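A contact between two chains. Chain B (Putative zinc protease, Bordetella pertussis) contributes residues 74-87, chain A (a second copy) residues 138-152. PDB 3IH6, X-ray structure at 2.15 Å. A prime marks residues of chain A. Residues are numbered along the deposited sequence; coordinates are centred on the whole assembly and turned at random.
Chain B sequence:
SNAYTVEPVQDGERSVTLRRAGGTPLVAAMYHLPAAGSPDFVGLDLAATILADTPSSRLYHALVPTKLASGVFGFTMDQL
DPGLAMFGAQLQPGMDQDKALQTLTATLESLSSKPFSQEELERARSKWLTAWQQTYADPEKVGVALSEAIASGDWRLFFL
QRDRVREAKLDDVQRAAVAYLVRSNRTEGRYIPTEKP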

ATOM      1  N   GLY B  74      -5.384  -3.844  21.929  1.00 21.64           N
ATOM      2  CA  GLY B  74      -6.577  -3.085  22.228  1.00 22.22           C
ATOM      3  C   GLY B  74      -7.067  -2.470  20.951  1.00 22.80           C
ATOM      4  O   GLY B  74      -6.295  -1.801  20.247  1.00 23.26           O
ATOM      5  N   PHE B  75      -8.337  -2.716  20.632  1.00 22.77           N
ATOM      6  CA  PHE B  75      -8.950  -2.148  19.426  1.00 23.75           C
ATOM      7  C   PHE B  75     -10.252  -1.449  19.772  1.00 23.62           C
ATOM      8  O   PHE B  75     -10.950  -1.857  20.683  1.00 22.62           O
ATOM      9  CB  PHE B  75      -9.209  -3.229  18.363  1.00 22.67           C
ATOM     10  CG  PHE B  75      -7.990  -4.015  18.007  1.00 23.12           C
ATOM     11  CD1 PHE B  75      -7.764  -5.263  18.575  1.00 21.61           C
ATOM     12  CD2 PHE B  75      -7.051  -3.502  17.115  1.00 21.56           C
ATOM     13  CE1 PHE B  75      -6.616  -5.993  18.259  1.00 21.89           C
ATOM     14  CE2 PHE B  75      -5.911  -4.225  16.792  1.00 22.01           C
ATOM     15  CZ  PHE B  75      -5.687  -5.461  17.371  1.00 19.12           C
ATOM     16  N   THR B  76     -10.550  -0.381  19.051  1.00 24.23           N
ATOM     17  CA  THR B  76     -11.900   0.145  19.041  1.00 26.01           C
ATOM     18  C   THR B  76     -12.461  -0.135  17.671  1.00 27.02           C
ATOM     19  O   THR B  76     -11.849   0.230  16.658  1.00 27.19           O
ATOM     20  CB  THR B  76     -11.998   1.645  19.386  1.00 25.90           C
ATOM     21  OG1 THR B  76     -11.024   2.404  18.640  1.00 26.00           O
ATOM     22  CG2 THR B  76     -11.808   1.830  20.885  1.00 26.14           C
HETATM   23  N   MSE B  77     -13.602  -0.817  17.645  1.00 28.45           N
HETATM   24  CA  MSE B  77     -14.179  -1.309  16.397  1.00 29.90           C
HETATM   25  C   MSE B  77     -15.568  -0.721  16.091  1.00 30.77           C
HETATM   26  O   MSE B  77     -16.607  -1.331  16.376  1.00 30.38           O
HETATM   27  CB  MSE B  77     -14.189  -2.841  16.418  1.00 30.40           C
HETATM   28  CG  MSE B  77     -12.776  -3.462  16.424  1.00 31.73           C
HETATM   29 SE   MSE B  77     -12.870  -5.324  16.944  0.75 38.06          SE
HETATM   30  CE  MSE B  77     -11.026  -5.835  16.639  1.00 37.27           C
ATOM     31  N   ASP B  78     -15.558   0.468  15.502  1.00 31.54           N
ATOM     32  CA  ASP B  78     -16.771   1.262  15.256  1.00 33.09           C
ATOM     33  C   ASP B  78     -17.651   0.748  14.097  1.00 33.07           C
ATOM     34  O   ASP B  78     -18.756   1.242  13.894  1.00 32.58           O
ATOM     35  CB  ASP B  78     -16.375   2.696  14.904  1.00 33.46           C
ATOM     36  CG  ASP B  78     -16.288   2.915  13.373  1.00 36.64           C
ATOM     37  OD1 ASP B  78     -17.174   3.621  12.821  1.00 38.83           O
ATOM     38  OD2 ASP B  78     -15.365   2.361  12.712  1.00 38.73           O
ATOM     39  N   GLN B  79     -17.139  -0.192  13.311  1.00 33.69           N
ATOM     40  CA  GLN B  79     -17.870  -0.708  12.145  1.00 34.23           C
ATOM     41  C   GLN B  79     -18.829  -1.807  12.583  1.00 34.37           C
ATOM     42  O   GLN B  79     -19.685  -2.251  11.826  1.00 34.70           O
ATOM     43  CB  GLN B  79     -16.901  -1.245  11.078  1.00 34.48           C
ATOM     44  N   LEU B  80     -18.668  -2.253  13.820  1.00 34.78           N
ATOM     45  CA  LEU B  80     -19.623  -3.157  14.420  1.00 34.16           C
ATOM     46  C   LEU B  80     -20.799  -2.346  14.976  1.00 33.91           C
ATOM     47  O   LEU B  80     -20.658  -1.162  15.306  1.00 34.00           O
ATOM     48  CB  LEU B  80     -18.941  -3.981  15.508  1.00 34.05           C
ATOM     49  CG  LEU B  80     -17.786  -4.868  15.022  1.00 33.88           C
ATOM     50  CD1 LEU B  80     -16.946  -5.338  16.174  1.00 30.39           C
ATOM     51  CD2 LEU B  80     -18.297  -6.078  14.212  1.00 32.96           C
ATOM     52  N   ASP B  81     -21.962  -2.985  15.025  1.00 33.16           N
ATOM     53  CA  ASP B  81     -23.141  -2.457  15.682  1.00 32.88           C
ATOM     54  C   ASP B  81     -23.672  -3.599  16.540  1.00 31.88           C
ATOM     55  O   ASP B  81     -24.168  -4.590  16.000  1.00 31.99           O
ATOM     56  CB  ASP B  81     -24.194  -2.039  14.646  1.00 33.25           C
ATOM     57  CG  ASP B  81     -25.327  -1.206  15.243  1.00 34.25           C
ATOM     58  OD1 ASP B  81     -25.293  -0.858  16.455  1.00 36.30           O
ATOM     59  OD2 ASP B  81     -26.257  -0.877  14.474  1.00 36.44           O
ATOM     60  N   PRO B  82     -23.529  -3.506  17.877  1.00 31.10           N
ATOM     61  CA  PRO B  82     -22.935  -2.437  18.686  1.00 30.09           C
ATOM     62  C   PRO B  82     -21.449  -2.251  18.374  1.00 28.69           C
ATOM     63  O   PRO B  82     -20.789  -3.201  17.987  1.00 29.03           O
ATOM     64  CB  PRO B  82     -23.091  -2.971  20.115  1.00 29.83           C
ATOM     65  CG  PRO B  82     -23.031  -4.469  19.950  1.00 30.44           C
ATOM     66  CD  PRO B  82     -23.776  -4.727  18.679  1.00 31.04           C
ATOM     67  N   GLY B  83     -20.956  -1.026  18.499  1.00 27.80           N
ATOM     68  CA  GLY B  83     -19.522  -0.739  18.469  1.00 27.70           C
ATOM     69  C   GLY B  83     -18.853  -1.267  19.728  1.00 27.77           C
ATOM     70  O   GLY B  83     -19.425  -1.190  20.813  1.00 28.71           O
ATOM     71  N   LEU B  84     -17.650  -1.817  19.574  1.00 27.11           N
ATOM     72  CA  LEU B  84     -16.949  -2.500  20.644  1.00 26.72           C
ATOM     73  C   LEU B  84     -15.531  -1.972  20.838  1.00 26.07           C
ATOM     74  O   LEU B  84     -14.841  -1.653  19.864  1.00 25.92           O
ATOM     75  CB  LEU B  84     -16.883  -4.008  20.357  1.00 26.82           C
ATOM     76  CG  LEU B  84     -18.198  -4.798  20.329  1.00 28.91           C
ATOM     77  CD1 LEU B  84     -17.982  -6.154  19.648  1.00 29.94           C
ATOM     78  CD2 LEU B  84     -18.784  -4.985  21.730  1.00 29.81           C
ATOM     79  N   ALA B  85     -15.114  -1.846  22.097  1.00 25.17           N
ATOM     80  CA  ALA B  85     -13.677  -1.792  22.393  1.00 25.05           C
ATOM     81  C   ALA B  85     -13.273  -3.179  22.859  1.00 25.22           C
ATOM     82  O   ALA B  85     -13.985  -3.811  23.665  1.00 25.84           O
ATOM     83  CB  ALA B  85     -13.353  -0.763  23.426  1.00 24.77           C
HETATM   84  N   MSE B  86     -12.175  -3.685  22.319  1.00 24.65           N
HETATM   85  CA  MSE B  86     -11.768  -5.061  22.622  1.00 25.07           C
HETATM   86  C   MSE B  86     -10.343  -5.107  23.088  1.00 24.55           C
HETATM   87  O   MSE B  86      -9.433  -4.698  22.360  1.00 23.88           O
HETATM   88  CB  MSE B  86     -11.921  -5.949  21.399  1.00 25.04           C
HETATM   89  CG  MSE B  86     -11.708  -7.389  21.710  1.00 28.13           C
HETATM   90 SE   MSE B  86     -11.337  -8.280  20.034  0.75 37.37          SE
HETATM   91  CE  MSE B  86     -11.023 -10.085  20.697  1.00 32.71           C
ATOM     92  N   PHE B  87     -10.147  -5.605  24.301  1.00 24.82           N
ATOM     93  CA  PHE B  87      -8.823  -5.682  24.889  1.00 25.36           C
ATOM     94  C   PHE B  87      -8.448  -7.111  25.127  1.00 25.69           C
ATOM     95  O   PHE B  87      -9.321  -7.954  25.367  1.00 26.03           O
ATOM     96  CB  PHE B  87      -8.778  -4.909  26.200  1.00 25.22           C
ATOM     97  CG  PHE B  87      -8.981  -3.447  26.030  1.00 25.35           C
ATOM     98  CD1 PHE B  87      -7.920  -2.626  25.667  1.00 23.88           C
ATOM     99  CD2 PHE B  87     -10.243  -2.877  26.232  1.00 24.97           C
ATOM    100  CE1 PHE B  87      -8.111  -1.258  25.510  1.00 23.39           C
ATOM    101  CE2 PHE B  87     -10.450  -1.525  26.059  1.00 22.86           C
ATOM    102  CZ  PHE B  87      -9.379  -0.708  25.704  1.00 23.38           C
TER
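Chain A, residues 138-152: DPEKVGVALSEAIAS

Chain A lays a helix across a β-hairpin of chain B. Residues 139-151 of chain A have phi/psi values close to -60/-43 throughout, and strand 74-77 of chain B crosses beneath them with its N-to-C direction at 58° to that of the helix (signed crossing angle -58°). The axes approach to 9.0 Å. Register follows from the closest CA pairs: Phe75 CA lies 6.1 Å from Gly143′ CA, and Met77 CA lies 6.6 Å from Ser147′ CA, so two residues of extended strand match one helical turn.

The hairpin determines which side chains can reach the helix. Phe75 N donates to Met86 O (2.8 Å), Met86 N to Phe75 O (2.7 Å), and Met77 N to Leu84 O (2.7 Å). In these paired strands side chains alternate, and Phe75, Met77, Leu84 and Met86 all direct CA-to-CB toward chain A, while Thr76, Ala85 and Phe87 are out of reach. A type I turn from Met77 to Leu80 adds Leu80 to the same surface.

Phe75 takes chi1 m (-55°) and chi2 99°, which lays its ring beneath the first turns of the helix. Gly143′ CA sits over one face, 4.0 Å from the centroid and 26° off the ring normal, a CH-pi contact. The absence of a side chain matters here: an ideal CB on Gly143′ would come within 3.1 Å of Phe75 CD2. Pro139′ O approaches the ring edge, 3.4 Å from Phe75 CE2, whereas Val142′ CG1 (3.4 Å from Phe75 CZ) and Leu146′ CD1 (3.6 Å from Phe75 CE1) pack obliquely.

Met77, a selenomethionine, is m at chi1 (-66°) and then t, t (164°, 173°). The extended chain carries its methyl to the helix backbone, with Met77 CE 3.2 Å from both Gly143′ O and Leu146′ CB. Met86, also selenomethionine, is t at all three angles; its SE stands 4.1 Å from Leu146′ CD1. Leu146′, with chi1 m and chi2 t, therefore has Phe75, Met77 and Met86 as neighbours.

Farther along the helix, Leu80 and Leu84 share the m, t rotamer and converge on one methyl: Leu80 CD1 is 3.8 Å and Leu84 CD1 3.9 Å from Ile150′ CG2. Ile150′ has chi1 m, but its chi2 of -98° lies off the wells. Leu80 CD2 reaches Ser147′ O at 3.4 Å and Ala151′ CB at 4.2 Å.

No direct hydrogen bond joins the stretches, and most of the 511 Å² buried between them comes from apolar residues. Ser147′ is the polar exception. Its chi1 m (-55°) directs the hydroxyl back along its own helix, where OG donates to Gly143′ O (2.9 Å); OG also accepts from a water at 2.9 Å. That water accepts from Gln79 N at 3.1 Å, bridging the serine to the turn, while Met77 CG packs 3.4 Å from Ser147′ OG.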

ATOM      1  N   ASP A 138       0.591  -6.363  11.197  1.00 25.94           N
ATOM      2  CA  ASP A 138       0.143  -5.003  11.061  1.00 25.38           C
ATOM      3  C   ASP A 138      -1.107  -4.755  11.928  1.00 25.46           C
ATOM      4  O   ASP A 138      -2.224  -5.183  11.569  1.00 25.67           O
ATOM      5  CB  ASP A 138      -0.127  -4.756   9.585  1.00 26.15           C
ATOM      6  CG  ASP A 138      -0.502  -3.330   9.285  1.00 26.18           C
ATOM      7  OD1 ASP A 138      -1.377  -2.769   9.978  1.00 25.53           O
ATOM      8  OD2 ASP A 138       0.069  -2.779   8.330  1.00 27.55           O
ATOM      9  N   PRO A 139      -0.935  -4.036  13.059  1.00 24.39           N
ATOM     10  CA  PRO A 139      -2.035  -3.802  13.993  1.00 24.17           C
ATOM     11  C   PRO A 139      -3.325  -3.267  13.367  1.00 24.09           C
ATOM     12  O   PRO A 139      -4.403  -3.628  13.830  1.00 23.71           O
ATOM     13  CB  PRO A 139      -1.437  -2.802  15.005  1.00 24.28           C
ATOM     14  CG  PRO A 139       0.029  -3.144  15.020  1.00 24.34           C
ATOM     15  CD  PRO A 139       0.325  -3.447  13.545  1.00 24.22           C
ATOM     16  N   GLU A 140      -3.238  -2.422  12.336  1.00 24.67           N
ATOM     17  CA  GLU A 140      -4.459  -1.960  11.638  1.00 24.67           C
ATOM     18  C   GLU A 140      -5.215  -3.118  10.979  1.00 24.32           C
ATOM     19  O   GLU A 140      -6.441  -3.205  11.061  1.00 23.56           O
ATOM     20  CB  GLU A 140      -4.185  -0.861  10.585  1.00 24.60           C
ATOM     21  CG  GLU A 140      -5.487  -0.126  10.205  1.00 25.20           C
ATOM     22  CD  GLU A 140      -5.369   0.859   9.042  1.00 28.49           C
ATOM     23  OE1 GLU A 140      -5.127   0.422   7.893  1.00 30.10           O
ATOM     24  OE2 GLU A 140      -5.575   2.071   9.257  1.00 27.77           O
ATOM     25  N   LYS A 141      -4.461  -4.001  10.332  1.00 24.31           N
ATOM     26  CA  LYS A 141      -5.049  -5.106   9.588  1.00 24.71           C
ATOM     27  C   LYS A 141      -5.770  -6.079  10.521  1.00 24.55           C
ATOM     28  O   LYS A 141      -6.914  -6.487  10.242  1.00 24.40           O
ATOM     29  CB  LYS A 141      -3.976  -5.794   8.731  1.00 24.84           C
ATOM     30  CG  LYS A 141      -3.587  -5.000   7.477  1.00 25.65           C
ATOM     31  CD  LYS A 141      -2.623  -5.823   6.594  1.00 27.18           C
ATOM     32  CE  LYS A 141      -2.965  -5.752   5.089  1.00 30.80           C
ATOM     33  NZ  LYS A 141      -2.296  -4.625   4.310  1.00 30.73           N
ATOM     34  N   VAL A 142      -5.104  -6.408  11.640  1.00 24.54           N
ATOM     35  CA  VAL A 142      -5.635  -7.306  12.689  1.00 23.54           C
ATOM     36  C   VAL A 142      -6.964  -6.815  13.242  1.00 22.75           C
ATOM     37  O   VAL A 142      -7.869  -7.615  13.453  1.00 21.81           O
ATOM     38  CB  VAL A 142      -4.620  -7.500  13.841  1.00 23.60           C
ATOM     39  CG1 VAL A 142      -5.306  -8.017  15.135  1.00 24.22           C
ATOM     40  CG2 VAL A 142      -3.520  -8.467  13.405  1.00 23.91           C
ATOM     41  N   GLY A 143      -7.080  -5.504  13.472  1.00 23.18           N
ATOM     42  CA  GLY A 143      -8.332  -4.907  13.974  1.00 23.03           C
ATOM     43  C   GLY A 143      -9.519  -5.156  13.041  1.00 23.64           C
ATOM     44  O   GLY A 143     -10.624  -5.536  13.489  1.00 23.83           O
ATOM     45  N   VAL A 144      -9.292  -4.930  11.748  1.00 23.31           N
ATOM     46  CA  VAL A 144     -10.279  -5.207  10.684  1.00 23.38           C
ATOM     47  C   VAL A 144     -10.659  -6.699  10.687  1.00 23.57           C
ATOM     48  O   VAL A 144     -11.846  -7.063  10.603  1.00 23.83           O
ATOM     49  CB  VAL A 144      -9.706  -4.823   9.281  1.00 23.04           C
ATOM     50  CG1 VAL A 144     -10.606  -5.329   8.148  1.00 22.86           C
ATOM     51  CG2 VAL A 144      -9.445  -3.331   9.190  1.00 22.85           C
ATOM     52  N   ALA A 145      -9.644  -7.553  10.789  1.00 23.60           N
ATOM     53  CA  ALA A 145      -9.853  -8.996  10.730  1.00 23.82           C
ATOM     54  C   ALA A 145     -10.627  -9.510  11.940  1.00 23.97           C
ATOM     55  O   ALA A 145     -11.484 -10.371  11.797  1.00 23.59           O
ATOM     56  CB  ALA A 145      -8.518  -9.736  10.556  1.00 24.09           C
ATOM     57  N   LEU A 146     -10.367  -8.950  13.124  1.00 24.89           N
ATOM     58  CA  LEU A 146     -11.187  -9.259  14.305  1.00 24.85           C
ATOM     59  C   LEU A 146     -12.637  -8.744  14.215  1.00 25.04           C
ATOM     60  O   LEU A 146     -13.554  -9.397  14.684  1.00 25.11           O
ATOM     61  CB  LEU A 146     -10.509  -8.783  15.580  1.00 24.72           C
ATOM     62  CG  LEU A 146      -9.262  -9.547  16.019  1.00 25.11           C
ATOM     63  CD1 LEU A 146      -8.524  -8.782  17.111  1.00 23.97           C
ATOM     64  CD2 LEU A 146      -9.597 -10.977  16.497  1.00 25.00           C
ATOM     65  N   SER A 147     -12.849  -7.592  13.593  1.00 25.37           N
ATOM     66  CA  SER A 147     -14.220  -7.115  13.312  1.00 26.21           C
ATOM     67  C   SER A 147     -15.044  -8.080  12.456  1.00 25.83           C
ATOM     68  O   SER A 147     -16.175  -8.387  12.794  1.00 25.05           O
ATOM     69  CB  SER A 147     -14.209  -5.750  12.635  1.00 25.67           C
ATOM     70  OG  SER A 147     -13.484  -4.819  13.402  1.00 28.40           O
ATOM     71  N   GLU A 148     -14.481  -8.539  11.343  1.00 26.49           N
ATOM     72  CA  GLU A 148     -15.161  -9.541  10.507  1.00 27.48           C
ATOM     73  C   GLU A 148     -15.440 -10.814  11.303  1.00 27.77           C
ATOM     74  O   GLU A 148     -16.533 -11.384  11.221  1.00 27.45           O
ATOM     75  CB  GLU A 148     -14.323  -9.871   9.283  1.00 27.76           C
ATOM     76  CG  GLU A 148     -13.970  -8.626   8.509  1.00 29.94           C
ATOM     77  CD  GLU A 148     -13.087  -8.877   7.326  1.00 31.21           C
ATOM     78  OE1 GLU A 148     -12.526  -9.998   7.176  1.00 32.89           O
ATOM     79  OE2 GLU A 148     -12.960  -7.924   6.543  1.00 30.01           O
ATOM     80  N   ALA A 149     -14.439 -11.232  12.075  1.00 28.02           N
ATOM     81  CA  ALA A 149     -14.543 -12.366  12.976  1.00 28.17           C
ATOM     82  C   ALA A 149     -15.722 -12.222  13.953  1.00 28.40           C
ATOM     83  O   ALA A 149     -16.490 -13.171  14.151  1.00 28.95           O
ATOM     84  CB  ALA A 149     -13.250 -12.522  13.728  1.00 27.95           C
ATOM     85  N   ILE A 150     -15.851 -11.039  14.554  1.00 27.80           N
ATOM     86  CA  ILE A 150     -16.979 -10.694  15.421  1.00 27.87           C
ATOM     87  C   ILE A 150     -18.306 -10.686  14.638  1.00 28.09           C
ATOM     88  O   ILE A 150     -19.318 -11.232  15.111  1.00 27.37           O
ATOM     89  CB  ILE A 150     -16.797  -9.278  16.071  1.00 27.41           C
ATOM     90  CG1 ILE A 150     -15.445  -9.139  16.808  1.00 26.40           C
ATOM     91  CG2 ILE A 150     -18.033  -8.902  16.932  1.00 27.63           C
ATOM     92  CD1 ILE A 150     -15.463  -9.353  18.288  1.00 23.92           C
ATOM     93  N   ALA A 151     -18.282 -10.029  13.469  1.00 28.39           N
ATOM     94  CA  ALA A 151     -19.426  -9.959  12.537  1.00 29.16           C
ATOM     95  C   ALA A 151     -19.823 -11.351  12.070  1.00 29.51           C
ATOM     96  O   ALA A 151     -21.004 -11.658  11.978  1.00 29.77           O
ATOM     97  CB  ALA A 151     -19.103  -9.074  11.335  1.00 28.75           C
ATOM     98  N   SER A 152     -18.825 -12.194  11.790  1.00 30.16           N
ATOM     99  CA  SER A 152     -19.065 -13.617  11.512  1.00 30.34           C
ATOM    100  C   SER A 152     -19.635 -14.341  12.736  1.00 30.22           C
ATOM    101  O   SER A 152     -20.091 -15.476  12.628  1.00 30.70           O
ATOM    102  CB  SER A 152     -17.787 -14.312  11.059  1.00 30.29           C
ATOM    103  OG  SER A 152     -17.341 -13.814   9.813  1.00 31.40           O
TER
HETATM  104  O   HOH W   1     -14.701  -2.160  13.119  1.00 26.95           O